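PDB 5TF3: putative membrane protein from Yersinia pestis CO92, which is of unknown function, belongs to the uncharacterised DUF1198 family, and folds as a compact all-helical domain that is probably part of a membrane-associated protein. Local coordinates for residues 60-65 / 74-79; 54-59 / 91-96; 8-13 / 22-27; 28-33 / 64-69; 85-90 / 121-126. All coordinates share one frame; numbering follows the deposited sequence.

Interaction 1 of 5, residues 60-65 / 74-79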
# COMPACT_ATOMS: atom_id res chain seq x y z
N ILE A 60 1.08 -2.42 2.43
CA ILE A 60 1.64 -2.27 3.78
C ILE A 60 0.53 -2.32 4.82
O ILE A 60 0.67 -2.98 5.86
CB ILE A 60 2.44 -0.96 3.88
CG1 ILE A 60 3.76 -1.08 3.10
CG2 ILE A 60 2.66 -0.59 5.37
CD1 ILE A 60 4.54 0.22 2.96
N TYR A 61 -0.59 -1.65 4.56
CA TYR A 61 -1.69 -1.64 5.53
C TYR A 61 -2.20 -3.04 5.79
O TYR A 61 -2.34 -3.47 6.94
CB TYR A 61 -2.83 -0.72 5.06
CG TYR A 61 -4.04 -0.79 5.98
CD1 TYR A 61 -4.05 -0.12 7.21
CD2 TYR A 61 -5.15 -1.57 5.65
CE1 TYR A 61 -5.15 -0.20 8.07
CE2 TYR A 61 -6.25 -1.65 6.50
CZ TYR A 61 -6.24 -0.97 7.70
OH TYR A 61 -7.33 -1.06 8.54
N HIS A 62 -2.50 -3.79 4.73
CA HIS A 62 -3.10 -5.10 4.93
C HIS A 62 -2.10 -6.15 5.39
O HIS A 62 -2.51 -7.17 5.95
CB HIS A 62 -3.83 -5.55 3.65
CG HIS A 62 -5.08 -4.76 3.42
ND1 HIS A 62 -6.22 -4.94 4.19
CD2 HIS A 62 -5.35 -3.73 2.59
CE1 HIS A 62 -7.15 -4.08 3.80
NE2 HIS A 62 -6.64 -3.33 2.83
N THR A 63 -0.79 -5.91 5.23
CA THR A 63 0.17 -6.89 5.72
C THR A 63 0.80 -6.43 7.04
O THR A 63 0.35 -6.86 8.10
CB THR A 63 1.25 -7.18 4.67
OG1 THR A 63 1.97 -5.99 4.34
CG2 THR A 63 0.59 -7.78 3.38
N PHE A 64 1.82 -5.56 7.00
CA PHE A 64 2.50 -5.16 8.23
C PHE A 64 1.53 -4.65 9.29
O PHE A 64 1.63 -5.00 10.47
CB PHE A 64 3.55 -4.09 7.95
CG PHE A 64 4.25 -3.59 9.20
CD1 PHE A 64 5.22 -4.37 9.82
CD2 PHE A 64 3.93 -2.36 9.76
CE1 PHE A 64 5.88 -3.93 10.96
CE2 PHE A 64 4.58 -1.90 10.91
CZ PHE A 64 5.54 -2.68 11.52
N ILE A 65 0.59 -3.79 8.90
CA ILE A 65 -0.21 -3.14 9.92
C ILE A 65 -1.27 -4.08 10.49
O ILE A 65 -1.43 -4.18 11.71
CB ILE A 65 -0.82 -1.83 9.37
CG1 ILE A 65 0.32 -0.86 9.02
CG2 ILE A 65 -1.78 -1.20 10.40
CD1 ILE A 65 -0.09 0.56 8.62
N GLU A 74 1.68 -13.36 1.10
CA GLU A 74 1.68 -13.97 -0.23
C GLU A 74 0.43 -13.56 -1.01
O GLU A 74 0.51 -13.25 -2.21
CB GLU A 74 1.77 -15.49 -0.11
CG GLU A 74 1.70 -16.21 -1.44
CD GLU A 74 2.04 -17.69 -1.33
OE1 GLU A 74 2.79 -18.07 -0.40
OE2 GLU A 74 1.54 -18.47 -2.17
N LEU A 75 -0.72 -13.54 -0.34
CA LEU A 75 -1.96 -13.07 -0.94
C LEU A 75 -1.81 -11.67 -1.54
O LEU A 75 -2.15 -11.45 -2.71
CB LEU A 75 -3.05 -13.09 0.13
CG LEU A 75 -4.50 -12.85 -0.22
CD1 LEU A 75 -5.37 -13.49 0.86
CD2 LEU A 75 -4.79 -11.35 -0.36
N TRP A 76 -1.34 -10.71 -0.73
CA TRP A 76 -1.25 -9.33 -1.20
C TRP A 76 -0.12 -9.13 -2.20
O TRP A 76 -0.25 -8.31 -3.12
CB TRP A 76 -1.11 -8.38 0.01
CG TRP A 76 -2.46 -8.26 0.66
CD1 TRP A 76 -2.93 -8.96 1.74
CD2 TRP A 76 -3.53 -7.43 0.22
NE1 TRP A 76 -4.24 -8.58 2.02
CE2 TRP A 76 -4.63 -7.65 1.08
CE3 TRP A 76 -3.67 -6.51 -0.83
CZ2 TRP A 76 -5.84 -6.99 0.94
CZ3 TRP A 76 -4.89 -5.85 -0.98
CH2 TRP A 76 -5.95 -6.09 -0.10
N ARG A 77 0.97 -9.88 -2.07
CA ARG A 77 2.04 -9.81 -3.06
C ARG A 77 1.53 -10.24 -4.44
O ARG A 77 1.87 -9.63 -5.47
CB ARG A 77 3.22 -10.69 -2.62
CG ARG A 77 4.35 -10.75 -3.63
CD ARG A 77 5.55 -11.63 -3.16
NE ARG A 77 6.64 -11.59 -4.14
CZ ARG A 77 6.77 -12.44 -5.15
NH1 ARG A 77 5.91 -13.44 -5.31
NH2 ARG A 77 7.78 -12.29 -5.99
N ASN A 78 0.72 -11.29 -4.49
CA ASN A 78 0.18 -11.74 -5.76
C ASN A 78 -0.79 -10.72 -6.33
O ASN A 78 -0.94 -10.63 -7.56
CB ASN A 78 -0.51 -13.10 -5.61
CG ASN A 78 0.49 -14.23 -5.39
OD1 ASN A 78 1.67 -14.10 -5.73
ND2 ASN A 78 0.01 -15.36 -4.86
N THR A 79 -1.47 -9.95 -5.47
CA THR A 79 -2.34 -8.88 -5.95
C THR A 79 -1.53 -7.79 -6.66
O THR A 79 -1.92 -7.33 -7.73
CB THR A 79 -3.17 -8.32 -4.77
OG1 THR A 79 -3.88 -9.40 -4.15
CG2 THR A 79 -4.21 -7.31 -5.23
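Thr63 and Trp76 bring the backbones of helices 48-65 and 70-82 together, their CA atoms 7.5 Å apart, within the wider pi-type turn at 61-65 that ends helix 48-65. The pairing is a helical hairpin within an all-alpha fold: two consecutive helices joined by a short loop, with an offset aromatic stack between them. The imidazole of His62 lies over the six-membered ring of Trp76, centroids 4.4 Å apart and planes only 6° from parallel. Trp76 CZ2 sits 3.4 Å from His62 CG, toward the rim of the imidazole rather than over its middle, while Tyr61 brings its ring edge, CD2, over the centre of the opposite face. His62 thus has a stacked indole on one face and a tyrosine edge on the other, and its NE2 is hydrogen-bonded to the backbone oxygen of Tyr23, which helps fix the rotation of the ring. Beside the stack, Thr63 turns its methyl to the tryptophan, CG2 reaching Trp76 CB at 3.8 Å, and keeps OG1 for the carbonyl of Phe59 in its own helix. His62 CB also makes a CH-pi contact, standing over the five-membered ring of Trp76, 3.6 Å from its centroid.

Interaction 2 of 5, residues 54-59 / 91-96; sequences AAYLVF and AEHTDA
His93 and Tyr56 bury the most surface here, and they do so ring on ring. Their planes lie 11° apart with centroids at 3.7 Å, a true face-to-face stack in which His93 CE1 sits over the centre of the phenol ring. The closest pair is Tyr56 CD2 and His93 NE2, at 3.3 Å. Both rings have CG anti to their own carbonyl carbon (chi1 -70° for Tyr56), which sends them into the gap between the helices. Each is also tied at its polar end: Tyr56 OH bonds to the carbonyl of Ser86, and His93 ND1 to the backbone N of Ala90, the N-cap residue just before its own helix. Leu57 comes third, its CD2 methyl lying 4.3 Å from Ala96 CB and flanking the stack with apolar contact. The axes of segments 54-59 and 91-96 pass 9.5 Å apart at a crossing angle of -67°, a steep helix-helix packing in the buried centre of this all-alpha domain, where helix 91-100 lies across helix 48-65.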
# COMPACT_ATOMS: atom_id res chain seq x y z
N ALA A 54 0.18 4.39 -4.35
CA ALA A 54 -0.87 4.09 -3.38
C ALA A 54 -1.10 2.60 -3.24
O ALA A 54 -1.51 2.13 -2.17
CB ALA A 54 -2.16 4.80 -3.78
N ALA A 55 -0.83 1.83 -4.29
CA ALA A 55 -0.95 0.38 -4.20
C ALA A 55 -0.02 -0.18 -3.13
O ALA A 55 -0.38 -1.12 -2.42
CB ALA A 55 -0.65 -0.27 -5.55
N TYR A 56 1.16 0.41 -2.98
CA TYR A 56 2.08 -0.08 -1.96
C TYR A 56 1.61 0.26 -0.55
O TYR A 56 1.94 -0.46 0.39
CB TYR A 56 3.48 0.48 -2.21
CG TYR A 56 4.13 -0.12 -3.43
CD1 TYR A 56 4.67 -1.40 -3.40
CD2 TYR A 56 4.20 0.60 -4.62
CE1 TYR A 56 5.28 -1.94 -4.53
CE2 TYR A 56 4.80 0.06 -5.74
CZ TYR A 56 5.34 -1.21 -5.69
OH TYR A 56 5.93 -1.72 -6.82
N LEU A 57 0.86 1.37 -0.38
CA LEU A 57 0.29 1.66 0.94
C LEU A 57 -0.80 0.66 1.30
O LEU A 57 -0.93 0.26 2.46
CB LEU A 57 -0.28 3.08 0.99
CG LEU A 57 0.71 4.23 1.18
CD1 LEU A 57 -0.05 5.52 1.21
CD2 LEU A 57 1.49 4.05 2.46
N VAL A 58 -1.63 0.31 0.32
CA VAL A 58 -2.62 -0.76 0.50
C VAL A 58 -1.93 -2.05 0.95
O VAL A 58 -2.35 -2.69 1.93
CB VAL A 58 -3.41 -0.97 -0.81
CG1 VAL A 58 -4.35 -2.16 -0.70
CG2 VAL A 58 -4.20 0.30 -1.15
N PHE A 59 -0.86 -2.43 0.27
CA PHE A 59 -0.10 -3.62 0.66
C PHE A 59 0.40 -3.52 2.10
O PHE A 59 0.18 -4.42 2.91
CB PHE A 59 1.07 -3.82 -0.32
CG PHE A 59 2.02 -4.92 0.07
CD1 PHE A 59 3.12 -4.66 0.89
CD2 PHE A 59 1.84 -6.21 -0.42
CE1 PHE A 59 3.99 -5.67 1.25
CE2 PHE A 59 2.72 -7.23 -0.08
CZ PHE A 59 3.80 -6.96 0.76
N ALA A 91 12.16 1.61 0.23
CA ALA A 91 12.18 2.44 1.43
C ALA A 91 11.20 3.60 1.35
O ALA A 91 10.69 4.06 2.38
CB ALA A 91 13.59 3.00 1.67
N GLU A 92 10.94 4.10 0.15
CA GLU A 92 10.03 5.22 0.06
C GLU A 92 8.59 4.79 0.35
O GLU A 92 7.78 5.62 0.78
CB GLU A 92 10.13 5.86 -1.32
CG GLU A 92 10.11 4.87 -2.45
CD GLU A 92 9.44 5.45 -3.67
OE1 GLU A 92 9.35 4.74 -4.70
OE2 GLU A 92 8.99 6.62 -3.60
N HIS A 93 8.28 3.51 0.14
CA HIS A 93 6.93 3.01 0.45
C HIS A 93 6.69 2.99 1.96
O HIS A 93 5.65 3.44 2.44
CB HIS A 93 6.74 1.61 -0.14
CG HIS A 93 6.96 1.55 -1.61
ND1 HIS A 93 7.63 0.50 -2.22
CD2 HIS A 93 6.62 2.40 -2.61
CE1 HIS A 93 7.69 0.71 -3.52
NE2 HIS A 93 7.08 1.86 -3.78
N THR A 94 7.67 2.50 2.72
CA THR A 94 7.49 2.41 4.17
C THR A 94 7.62 3.77 4.82
O THR A 94 6.98 4.04 5.84
CB THR A 94 8.49 1.41 4.76
OG1 THR A 94 9.78 1.63 4.20
CG2 THR A 94 8.04 -0.04 4.47
N ASP A 95 8.44 4.66 4.26
CA ASP A 95 8.50 6.01 4.80
C ASP A 95 7.16 6.72 4.62
O ASP A 95 6.70 7.41 5.54
CB ASP A 95 9.62 6.79 4.13
CG ASP A 95 11.01 6.41 4.67
OD1 ASP A 95 11.12 5.85 5.78
OD2 ASP A 95 12.00 6.67 3.97
N ALA A 96 6.52 6.55 3.46
CA ALA A 96 5.18 7.09 3.24
C ALA A 96 4.17 6.49 4.21
O ALA A 96 3.24 7.17 4.66
CB ALA A 96 4.73 6.82 1.80

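Interaction 3 of 5, residues 8-13 / 22-27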
# COMPACT_ATOMS: atom_id res chain seq x y z
N LYS A 8 -13.31 9.12 -6.05
CA LYS A 8 -12.40 8.89 -7.17
C LYS A 8 -11.16 8.13 -6.72
O LYS A 8 -10.72 7.20 -7.39
CB LYS A 8 -12.00 10.21 -7.83
CG LYS A 8 -11.02 10.03 -8.99
CD LYS A 8 -10.70 11.36 -9.67
CE LYS A 8 -9.82 11.14 -10.90
NZ LYS A 8 -9.54 12.43 -11.62
N ALA A 9 -10.58 8.53 -5.58
CA ALA A 9 -9.40 7.84 -5.07
C ALA A 9 -9.71 6.38 -4.77
O ALA A 9 -8.92 5.48 -5.11
CB ALA A 9 -8.88 8.55 -3.82
N ILE A 10 -10.84 6.11 -4.12
CA ILE A 10 -11.21 4.74 -3.81
C ILE A 10 -11.42 3.95 -5.10
O ILE A 10 -10.86 2.86 -5.27
CB ILE A 10 -12.46 4.71 -2.92
CG1 ILE A 10 -12.13 5.27 -1.54
CG2 ILE A 10 -13.02 3.29 -2.79
CD1 ILE A 10 -13.36 5.64 -0.74
N ASP A 11 -12.16 4.52 -6.05
CA ASP A 11 -12.43 3.80 -7.29
C ASP A 11 -11.14 3.53 -8.08
O ASP A 11 -10.93 2.42 -8.57
CB ASP A 11 -13.44 4.57 -8.14
CG ASP A 11 -14.82 4.60 -7.50
OD1 ASP A 11 -15.15 3.67 -6.71
OD2 ASP A 11 -15.59 5.54 -7.78
N THR A 12 -10.28 4.54 -8.19
CA THR A 12 -9.06 4.39 -8.99
C THR A 12 -8.15 3.31 -8.42
O THR A 12 -7.64 2.46 -9.16
CB THR A 12 -8.33 5.73 -9.08
OG1 THR A 12 -9.22 6.73 -9.59
CG2 THR A 12 -7.15 5.62 -10.01
N ILE A 13 -7.94 3.32 -7.11
CA ILE A 13 -7.06 2.31 -6.50
C ILE A 13 -7.70 0.93 -6.55
O ILE A 13 -7.03 -0.07 -6.86
CB ILE A 13 -6.67 2.69 -5.06
CG1 ILE A 13 -5.98 4.04 -5.03
CG2 ILE A 13 -5.70 1.65 -4.50
CD1 ILE A 13 -5.95 4.63 -3.63
N ILE A 22 -14.05 -1.87 -0.25
CA ILE A 22 -13.92 -1.98 1.21
C ILE A 22 -12.46 -2.07 1.63
O ILE A 22 -12.08 -1.58 2.70
CB ILE A 22 -14.73 -3.19 1.74
CG1 ILE A 22 -14.71 -3.24 3.27
CG2 ILE A 22 -14.18 -4.49 1.21
CD1 ILE A 22 -15.47 -2.12 3.92
N TYR A 23 -11.61 -2.67 0.80
CA TYR A 23 -10.21 -2.76 1.19
C TYR A 23 -9.52 -1.40 1.20
O TYR A 23 -8.55 -1.22 1.93
CB TYR A 23 -9.48 -3.73 0.28
CG TYR A 23 -9.92 -5.16 0.50
CD1 TYR A 23 -9.36 -5.93 1.51
CD2 TYR A 23 -10.93 -5.73 -0.28
CE1 TYR A 23 -9.78 -7.23 1.73
CE2 TYR A 23 -11.35 -7.04 -0.07
CZ TYR A 23 -10.77 -7.78 0.94
OH TYR A 23 -11.16 -9.07 1.17
N ILE A 24 -10.02 -0.44 0.43
CA ILE A 24 -9.44 0.91 0.45
C ILE A 24 -10.06 1.74 1.56
O ILE A 24 -9.35 2.44 2.29
CB ILE A 24 -9.64 1.58 -0.93
CG1 ILE A 24 -9.20 0.64 -2.04
CG2 ILE A 24 -8.87 2.87 -1.00
CD1 ILE A 24 -7.82 0.19 -1.91
N GLU A 25 -11.38 1.67 1.70
CA GLU A 25 -12.09 2.38 2.76
C GLU A 25 -11.57 2.00 4.14
O GLU A 25 -11.42 2.86 5.02
CB GLU A 25 -13.59 2.12 2.64
CG GLU A 25 -14.17 2.61 1.30
CD GLU A 25 -15.55 2.03 0.92
OE1 GLU A 25 -15.96 0.98 1.47
OE2 GLU A 25 -16.22 2.63 0.04
N SER A 26 -11.26 0.72 4.36
CA SER A 26 -10.76 0.31 5.67
C SER A 26 -9.42 0.97 5.98
O SER A 26 -9.18 1.40 7.12
CB SER A 26 -10.63 -1.21 5.73
OG SER A 26 -11.91 -1.80 5.71
N MSE A 27 -8.55 1.07 4.99
CA MSE A 27 -7.27 1.75 5.17
C MSE A 27 -7.45 3.25 5.47
O MSE A 27 -6.75 3.81 6.31
CB MSE A 27 -6.39 1.56 3.94
CG MSE A 27 -5.08 2.30 4.01
SE MSE A 27 -4.15 2.10 2.34
CE MSE A 27 -5.38 3.17 1.25
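Ile10 and Ile24 mark the closest point between helices 2-17 and 22-29, with CA atoms 6.0 Å apart. The two helices are consecutive and run roughly antiparallel, segments 8-13 and 22-27 meeting at 131° with their axes 9.3 Å apart, so they form an open helical hairpin.

Most of the contact is aliphatic. Ile24 bears on both isoleucines of the first helix through different branches. Its CG2 methyl lies 4.1 Å from Ile10 CG1, the two side chains sliding past each other in opposite directions. Its CD1 instead meets Ile13 CG2 at 3.7 Å, because the chain folds back at chi2 (-56°) rather than extending. Ile13 continues onto Phe39 and Thr43 of helix 33-45 and Ala54 of helix 48-65, while Ile24 touches Val58, so the hairpin packs directly against the next two helices.

The second kind of contact uses the hydrocarbon part of a charged residue. Ile10 CD1 rests on Glu25 CG at 3.7 Å, the two side chains crossing at about a right angle. Beyond CG the glutamate chain is extended, and its OE2 forms a salt bridge with Arg7, one turn before Ile10 and Asp11 on helix 2-17.

The chemistry therefore changes across the interface: branched methyl groups fill the buried side, while the partly exposed Glu25 lends its methylene to that packing and pairs its charge with Arg7.

Interaction 4 of 5, residues 28-33 / 64-69; sequences LQEMGP and FIKNPS
Glu30 OE2 is gripped by two groups at the end of helix 48-65: Lys66 NZ donates to it at 2.8 Å in a salt bridge, and Tyr61 OH is hydrogen-bonded to the same oxygen. This is a surface salt bridge between the ends of two helices in an all-helical fold, for Glu30 lies just beyond helix 22-29 and Lys66 just beyond helix 48-65. The ammonium uses the syn lone pair of OE2, the side facing the other carboxylate oxygen. The two side chains approach from opposite directions. Lys66 does not arrive fully stretched: it is bent at chi2 and chi3 (-56° and -78°), which curls the chain back toward the carboxylate and brings CE to 3.4 Å from Glu30 OE2. With a cation and a hydroxyl sharing one oxygen, the negative charge of Glu30 is probably well stabilised. Beyond the bridge, the loop that starts at Lys66 is shaped by an Asx turn, in which Asn67 OD1 accepts from Ser69 N at 3.3 Å with the donor above the carbonyl plane.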
# COMPACT_ATOMS: atom_id res chain seq x y z
N LEU A 28 -8.40 3.89 4.77
CA LEU A 28 -8.63 5.31 5.03
C LEU A 28 -9.09 5.55 6.46
O LEU A 28 -8.67 6.51 7.10
CB LEU A 28 -9.65 5.87 4.04
CG LEU A 28 -9.25 5.77 2.57
CD1 LEU A 28 -10.38 6.29 1.69
CD2 LEU A 28 -7.97 6.55 2.32
N GLN A 29 -9.96 4.67 6.97
CA GLN A 29 -10.48 4.84 8.33
C GLN A 29 -9.36 4.95 9.35
O GLN A 29 -9.51 5.64 10.36
CB GLN A 29 -11.38 3.67 8.70
CG GLN A 29 -12.69 3.63 7.97
CD GLN A 29 -13.53 2.43 8.40
OE1 GLN A 29 -13.90 1.60 7.57
NE2 GLN A 29 -13.82 2.35 9.69
N GLU A 30 -8.23 4.28 9.11
CA GLU A 30 -7.11 4.27 10.03
C GLU A 30 -6.06 5.33 9.71
O GLU A 30 -4.99 5.32 10.31
CB GLU A 30 -6.45 2.89 10.05
CG GLU A 30 -7.43 1.75 10.29
CD GLU A 30 -6.94 0.76 11.32
OE1 GLU A 30 -6.24 1.18 12.27
OE2 GLU A 30 -7.24 -0.44 11.19
N MSE A 31 -6.33 6.22 8.76
CA MSE A 31 -5.50 7.39 8.61
C MSE A 31 -6.17 8.53 9.36
O MSE A 31 -7.39 8.58 9.46
CB MSE A 31 -5.33 7.77 7.14
CG MSE A 31 -4.54 6.80 6.32
SE MSE A 31 -4.47 7.47 4.52
CE MSE A 31 -3.59 5.98 3.63
N GLY A 32 -5.38 9.45 9.90
CA GLY A 32 -5.95 10.63 10.51
C GLY A 32 -6.60 11.54 9.49
O GLY A 32 -6.42 11.38 8.28
N PRO A 33 -7.38 12.52 9.96
CA PRO A 33 -8.14 13.35 9.01
C PRO A 33 -7.26 14.12 8.03
O PRO A 33 -7.51 14.07 6.82
CB PRO A 33 -8.94 14.29 9.92
CG PRO A 33 -8.90 13.66 11.28
CD PRO A 33 -7.62 12.90 11.36
N PHE A 64 1.82 -5.56 7.00
CA PHE A 64 2.50 -5.16 8.23
C PHE A 64 1.53 -4.65 9.29
O PHE A 64 1.63 -5.00 10.47
CB PHE A 64 3.55 -4.09 7.95
CG PHE A 64 4.25 -3.59 9.20
CD1 PHE A 64 5.22 -4.37 9.82
CD2 PHE A 64 3.93 -2.36 9.76
CE1 PHE A 64 5.88 -3.93 10.96
CE2 PHE A 64 4.58 -1.90 10.91
CZ PHE A 64 5.54 -2.68 11.52
N ILE A 65 0.59 -3.79 8.90
CA ILE A 65 -0.21 -3.14 9.92
C ILE A 65 -1.27 -4.08 10.49
O ILE A 65 -1.43 -4.18 11.71
CB ILE A 65 -0.82 -1.83 9.37
CG1 ILE A 65 0.32 -0.86 9.02
CG2 ILE A 65 -1.78 -1.20 10.40
CD1 ILE A 65 -0.09 0.56 8.62
N LYS A 66 -1.98 -4.83 9.64
CA LYS A 66 -3.12 -5.65 10.07
C LYS A 66 -2.82 -7.14 10.21
O LYS A 66 -3.43 -7.79 11.07
CB LYS A 66 -4.29 -5.49 9.09
CG LYS A 66 -4.71 -4.05 8.86
CD LYS A 66 -5.05 -3.36 10.16
CE LYS A 66 -6.44 -3.75 10.64
NZ LYS A 66 -6.75 -3.05 11.92
N ASN A 67 -1.94 -7.72 9.38
CA ASN A 67 -1.76 -9.17 9.40
C ASN A 67 -0.52 -9.58 8.61
O ASN A 67 -0.60 -9.83 7.40
CB ASN A 67 -3.01 -9.85 8.82
CG ASN A 67 -2.90 -11.37 8.81
OD1 ASN A 67 -1.94 -11.95 9.31
ND2 ASN A 67 -3.90 -12.02 8.22
N PRO A 68 0.64 -9.66 9.26
CA PRO A 68 1.88 -9.94 8.52
C PRO A 68 2.21 -11.42 8.35
O PRO A 68 3.37 -11.76 8.10
CB PRO A 68 2.94 -9.23 9.36
CG PRO A 68 2.41 -9.31 10.74
CD PRO A 68 0.91 -9.14 10.61
N SER A 69 1.22 -12.31 8.45
CA SER A 69 1.51 -13.73 8.28
C SER A 69 1.95 -14.01 6.85
O SER A 69 1.59 -13.30 5.92
CB SER A 69 0.27 -14.56 8.62
OG SER A 69 -0.73 -14.42 7.62

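Interaction 5 of 5, residues 85-90 / 121-126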
# COMPACT_ATOMS: atom_id res chain seq x y z
N ILE A 85 2.39 -4.61 -11.03
CA ILE A 85 3.13 -3.74 -10.13
C ILE A 85 4.26 -4.56 -9.52
O ILE A 85 4.04 -5.69 -9.07
CB ILE A 85 2.21 -3.16 -9.04
CG1 ILE A 85 1.21 -2.20 -9.68
CG2 ILE A 85 3.01 -2.45 -7.98
CD1 ILE A 85 0.20 -1.72 -8.72
N SER A 86 5.47 -4.01 -9.53
CA SER A 86 6.61 -4.73 -8.99
C SER A 86 6.34 -5.14 -7.54
O SER A 86 5.90 -4.30 -6.74
CB SER A 86 7.88 -3.89 -9.04
OG SER A 86 8.91 -4.52 -8.29
N PRO A 87 6.56 -6.40 -7.17
CA PRO A 87 6.39 -6.80 -5.77
C PRO A 87 7.55 -6.36 -4.88
O PRO A 87 7.53 -6.64 -3.68
CB PRO A 87 6.32 -8.33 -5.86
CG PRO A 87 7.19 -8.65 -7.04
CD PRO A 87 7.04 -7.51 -8.01
N ILE A 88 8.57 -5.68 -5.42
CA ILE A 88 9.66 -5.21 -4.59
C ILE A 88 9.19 -4.03 -3.77
O ILE A 88 8.60 -3.07 -4.29
CB ILE A 88 10.88 -4.85 -5.45
CG1 ILE A 88 11.43 -6.09 -6.16
CG2 ILE A 88 11.98 -4.23 -4.59
CD1 ILE A 88 12.63 -5.79 -7.03
N LEU A 89 9.41 -4.09 -2.46
CA LEU A 89 8.99 -3.04 -1.55
C LEU A 89 10.20 -2.18 -1.20
O LEU A 89 11.24 -2.70 -0.77
CB LEU A 89 8.36 -3.64 -0.29
CG LEU A 89 7.75 -2.65 0.70
CD1 LEU A 89 6.49 -2.03 0.13
CD2 LEU A 89 7.49 -3.29 2.06
N ALA A 90 10.09 -0.88 -1.44
CA ALA A 90 11.22 0.03 -1.34
C ALA A 90 11.05 0.96 -0.15
O ALA A 90 9.96 1.10 0.41
CB ALA A 90 11.39 0.84 -2.63
N HIS A 121 12.54 -12.93 1.73
CA HIS A 121 11.78 -14.18 1.77
C HIS A 121 11.03 -14.42 0.46
O HIS A 121 10.95 -15.57 -0.01
CB HIS A 121 10.80 -14.15 2.95
CG HIS A 121 10.07 -15.45 3.18
ND1 HIS A 121 10.58 -16.47 3.95
CD2 HIS A 121 8.85 -15.87 2.76
CE1 HIS A 121 9.71 -17.47 3.99
NE2 HIS A 121 8.65 -17.13 3.28
N PHE A 122 10.47 -13.37 -0.14
CA PHE A 122 9.53 -13.54 -1.24
C PHE A 122 10.05 -13.14 -2.61
O PHE A 122 9.47 -13.56 -3.60
CB PHE A 122 8.25 -12.73 -0.99
CG PHE A 122 7.36 -13.31 0.06
CD1 PHE A 122 6.40 -14.25 -0.29
CD2 PHE A 122 7.46 -12.89 1.38
CE1 PHE A 122 5.56 -14.78 0.67
CE2 PHE A 122 6.63 -13.42 2.35
CZ PHE A 122 5.67 -14.35 1.99
N ASN A 123 11.07 -12.29 -2.70
CA ASN A 123 11.41 -11.87 -4.05
C ASN A 123 12.71 -12.53 -4.46
O ASN A 123 13.78 -12.16 -3.95
CB ASN A 123 11.51 -10.34 -4.13
CG ASN A 123 10.15 -9.68 -3.94
OD1 ASN A 123 9.17 -10.07 -4.56
ND2 ASN A 123 10.08 -8.69 -3.07
N PRO A 124 12.67 -13.53 -5.36
CA PRO A 124 13.84 -14.40 -5.56
C PRO A 124 15.03 -13.62 -6.09
O PRO A 124 14.89 -12.70 -6.89
CB PRO A 124 13.33 -15.44 -6.56
CG PRO A 124 12.12 -14.83 -7.20
CD PRO A 124 11.52 -13.92 -6.18
N GLU A 125 16.22 -14.03 -5.64
CA GLU A 125 17.46 -13.26 -5.78
C GLU A 125 17.91 -13.02 -7.23
O GLU A 125 18.45 -11.94 -7.50
CB GLU A 125 18.58 -13.91 -4.97
CG GLU A 125 18.54 -15.44 -4.90
CD GLU A 125 18.50 -15.96 -3.47
OE1 GLU A 125 17.40 -16.37 -3.02
OE2 GLU A 125 19.56 -15.95 -2.80
N PRO A 126 17.75 -13.98 -8.19
CA PRO A 126 18.08 -13.63 -9.58
C PRO A 126 17.02 -12.71 -10.16
O PRO A 126 15.95 -13.17 -10.58
CB PRO A 126 18.12 -14.98 -10.31
CG PRO A 126 18.10 -16.04 -9.24
CD PRO A 126 17.38 -15.41 -8.08
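Asn123 reaches across to Pro87 from the point where helix 108-122 gives way to loop, and its side chain carries nearly all of this contact. From CB, which points toward the 85-90 loop, the chain turns to set CG anti to the carbonyl carbon (chi1 -68°), aiming the amide at the proline. CG itself comes no nearer than 4.0 Å to Pro87 O. The two ends of the amide then part company. OD1 lies against the proline ring, 3.5 Å from Pro87 CG and 3.6 Å from Pro87 CB, and its hydrogen bond comes from Arg77 NE on helix 70-82. ND2 turns to the backbone of the loop: it gives a weak hydrogen bond to Pro87 O at 3.3 Å, with an N-H...O angle of 147°, and passes 3.8 Å from Ile88 CA. Pro87 O also accepts from Tyr118 OH of helix 108-122, so the weak Asn123 bond is not its sole partner.

The loop has its own brace at this point, an ST turn in which Ser86 OG accepts from Ile88 N at 3.1 Å. In the fold, Asn123 therefore sits where three elements converge near the surface: the end of helix 108-122, Arg77 of helix 70-82, and the non-helical connection that leads from helix 70-82 into helix 91-100.

How the interactions relate
Interactions 1, 2 and 3 are buried helix-helix contacts, while interactions 4 and 5 lie at the surface, on opposite sides of the chain's centre. Helix 48-65 is the common element of interactions 1, 2 and 4, and interaction 3 packs against it too, through Ile24 CD1 on Val58 CG2. The chemistry follows position: stacked aromatic rings in 1 and 2, aliphatic branches in 3, a salt bridge in 4, and an amide meeting a loop carbonyl in 5. Tyrosine and arginine side chains connect the buried contacts 1 and 2 to the surface ones, whereas a histidine links 1 to 3.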